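Local atomic coordinates of lipoate-protein ligase, putative (Streptococcus pneumoniae, PDB entry 1VQZ), a protein that is a putative member of the lipoate-protein ligase family, combining a lipoyl-ligase A/B-type region with the C-terminal region of bacterial lipoate-protein ligases. Residues W47-S52 with V87-N92. Residues are numbered along the deposited sequence; the frame is centred on the assembly and turned at random.
Sequences WINKPS and VYHDLN. With EDO (1,2-ethanediol), chain L.
Ser52 and His89 form one antiparallel, hydrogen-bonded pair, the bridge that ties the end of 47-52 to the short strand 87-89. His89 N gives a nearly straight bond to Ser52 O (2.9 Å, 173°), while the return bond from Ser52 N to His89 O is more bent. His89 O also receives a CA-H...O contact from Pro51 CA, at 3.1 Å. Within 47-52, Ser52 OG reaches back to Lys50 O (2.6 Å), approaching from above the carbonyl plane; the same hydroxyl is hydrogen-bonded to Thr23.

Beside this bridge a water joins the two segments: it links Asn49 N and Asp90 O, 2.8 Å from each. Asp90 OD1 accepts from Asn92 N, closing an Asx turn as the chain leaves strand 87-89.

The side chains of Asn49 and His89 lie alongside each other and point the same way, amide and imidazole planes 25° apart. In both, CG lies anti to the carbonyl carbon, which keeps amide and ring abreast, and Asn49 ND2 comes within 3.1 Å of His89 CD2. Asn49 OD1 is held by Asn26, and His89 NE2 is hydrogen-bonded to O1 of a 1,2-ethanediol that also binds Glu30. On the other flank Tyr88, with CG anti to the backbone N (chi1 -176°), runs beside Pro51 and brings its OH to 3.5 Å from Pro51 CB. Farther along, Ile48 CG2 packs on Leu91, 3.4 Å from Leu91 O, and Leu91 CD2 rests against Lys50 CA.

The contact thus links two sheets of the ligase domain: 47-52 leads from strand 42-47 of the large sheet into strand 52-55, the middle strand of the small one, and 87-92 returns toward strand 93-101, with helix 23-36 packed against Trp47, Asn49 and Lys50.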
# COMPACT_ATOMS: atom_id res chain seq x y z
N TRP A 47 -9.70 -9.68 5.20
CA TRP A 47 -8.89 -10.11 6.33
C TRP A 47 -8.52 -8.98 7.28
O TRP A 47 -8.68 -7.82 6.97
CB TRP A 47 -7.65 -10.85 5.82
CG TRP A 47 -6.90 -10.12 4.74
CD1 TRP A 47 -7.25 -9.99 3.42
CD2 TRP A 47 -5.71 -9.39 4.92
NE1 TRP A 47 -6.31 -9.26 2.75
CE2 TRP A 47 -5.36 -8.85 3.66
CE3 TRP A 47 -4.88 -9.15 6.02
CZ2 TRP A 47 -4.19 -8.08 3.47
CZ3 TRP A 47 -3.71 -8.36 5.82
CH2 TRP A 47 -3.38 -7.88 4.55
N ILE A 48 -8.04 -9.37 8.48
CA ILE A 48 -7.90 -8.49 9.62
C ILE A 48 -6.58 -8.76 10.33
O ILE A 48 -6.23 -9.90 10.66
CB ILE A 48 -9.12 -8.63 10.62
CG1 ILE A 48 -10.45 -8.31 9.89
CG2 ILE A 48 -8.92 -7.73 11.83
CD1 ILE A 48 -11.74 -8.48 10.75
N ASN A 49 -5.84 -7.67 10.51
CA ASN A 49 -4.57 -7.66 11.25
C ASN A 49 -4.77 -7.14 12.64
O ASN A 49 -5.59 -6.24 12.86
CB ASN A 49 -3.60 -6.70 10.59
CG ASN A 49 -3.15 -7.17 9.22
OD1 ASN A 49 -2.97 -8.39 9.01
ND2 ASN A 49 -2.87 -6.20 8.30
N LYS A 50 -4.03 -7.74 13.58
CA LYS A 50 -3.82 -7.20 14.91
C LYS A 50 -3.15 -5.79 14.85
O LYS A 50 -2.62 -5.42 13.84
CB LYS A 50 -2.93 -8.17 15.70
CG LYS A 50 -1.45 -8.12 15.29
CD LYS A 50 -0.69 -9.44 15.63
CE LYS A 50 -0.41 -9.63 17.14
NZ LYS A 50 0.53 -8.63 17.69
N PRO A 51 -3.19 -5.02 15.96
CA PRO A 51 -2.58 -3.65 15.92
C PRO A 51 -1.19 -3.58 15.26
O PRO A 51 -0.18 -4.22 15.70
CB PRO A 51 -2.53 -3.22 17.41
CG PRO A 51 -3.77 -3.94 18.01
CD PRO A 51 -3.77 -5.32 17.28
N SER A 52 -1.12 -2.76 14.24
CA SER A 52 0.02 -2.74 13.33
C SER A 52 0.18 -1.39 12.66
O SER A 52 -0.81 -0.73 12.34
CB SER A 52 -0.16 -3.80 12.22
OG SER A 52 -0.31 -5.14 12.74
N VAL A 87 0.07 3.41 7.55
CA VAL A 87 -1.32 3.17 7.91
C VAL A 87 -1.42 2.35 9.21
O VAL A 87 -0.66 1.41 9.39
CB VAL A 87 -2.03 2.42 6.77
CG1 VAL A 87 -3.47 2.30 7.05
CG2 VAL A 87 -1.83 3.17 5.47
N TYR A 88 -2.36 2.73 10.09
CA TYR A 88 -2.69 1.97 11.29
C TYR A 88 -3.79 0.95 11.06
O TYR A 88 -4.89 1.26 10.60
CB TYR A 88 -3.08 2.89 12.46
CG TYR A 88 -3.32 2.12 13.73
CD1 TYR A 88 -2.27 1.47 14.39
CD2 TYR A 88 -4.60 2.06 14.30
CE1 TYR A 88 -2.48 0.74 15.55
CE2 TYR A 88 -4.84 1.29 15.49
CZ TYR A 88 -3.78 0.65 16.10
OH TYR A 88 -3.99 -0.02 17.27
N HIS A 89 -3.47 -0.28 11.41
CA HIS A 89 -4.41 -1.37 11.46
C HIS A 89 -4.68 -1.80 12.88
O HIS A 89 -3.76 -1.86 13.71
CB HIS A 89 -3.82 -2.58 10.71
CG HIS A 89 -3.73 -2.42 9.23
ND1 HIS A 89 -3.28 -1.27 8.63
CD2 HIS A 89 -3.92 -3.32 8.23
CE1 HIS A 89 -3.27 -1.45 7.31
NE2 HIS A 89 -3.62 -2.70 7.05
N ASP A 90 -5.92 -2.19 13.11
CA ASP A 90 -6.31 -2.90 14.30
C ASP A 90 -7.38 -3.93 13.97
O ASP A 90 -7.75 -4.12 12.80
CB ASP A 90 -6.64 -1.92 15.46
CG ASP A 90 -7.99 -1.20 15.32
OD1 ASP A 90 -8.83 -1.53 14.48
OD2 ASP A 90 -8.21 -0.24 16.11
N LEU A 91 -7.91 -4.60 15.01
CA LEU A 91 -8.87 -5.65 14.81
C LEU A 91 -10.22 -5.17 14.22
O LEU A 91 -11.04 -6.00 13.89
CB LEU A 91 -9.12 -6.42 16.11
CG LEU A 91 -7.94 -7.26 16.57
CD1 LEU A 91 -8.36 -8.03 17.83
CD2 LEU A 91 -7.41 -8.26 15.48
N ASN A 92 -10.42 -3.86 14.14
CA ASN A 92 -11.60 -3.26 13.54
C ASN A 92 -11.34 -2.55 12.20
O ASN A 92 -12.17 -1.74 11.68
CB ASN A 92 -12.27 -2.35 14.55
CG ASN A 92 -12.95 -3.11 15.64
OD1 ASN A 92 -13.85 -3.87 15.35
ND2 ASN A 92 -12.51 -2.93 16.88
C1 EDO L . -1.30 -4.17 3.91
O1 EDO L . -2.28 -3.18 4.08
C2 EDO L . -1.56 -4.74 2.53
O2 EDO L . -0.87 -5.96 2.37
O HOH W 1 -6.66 -4.96 10.38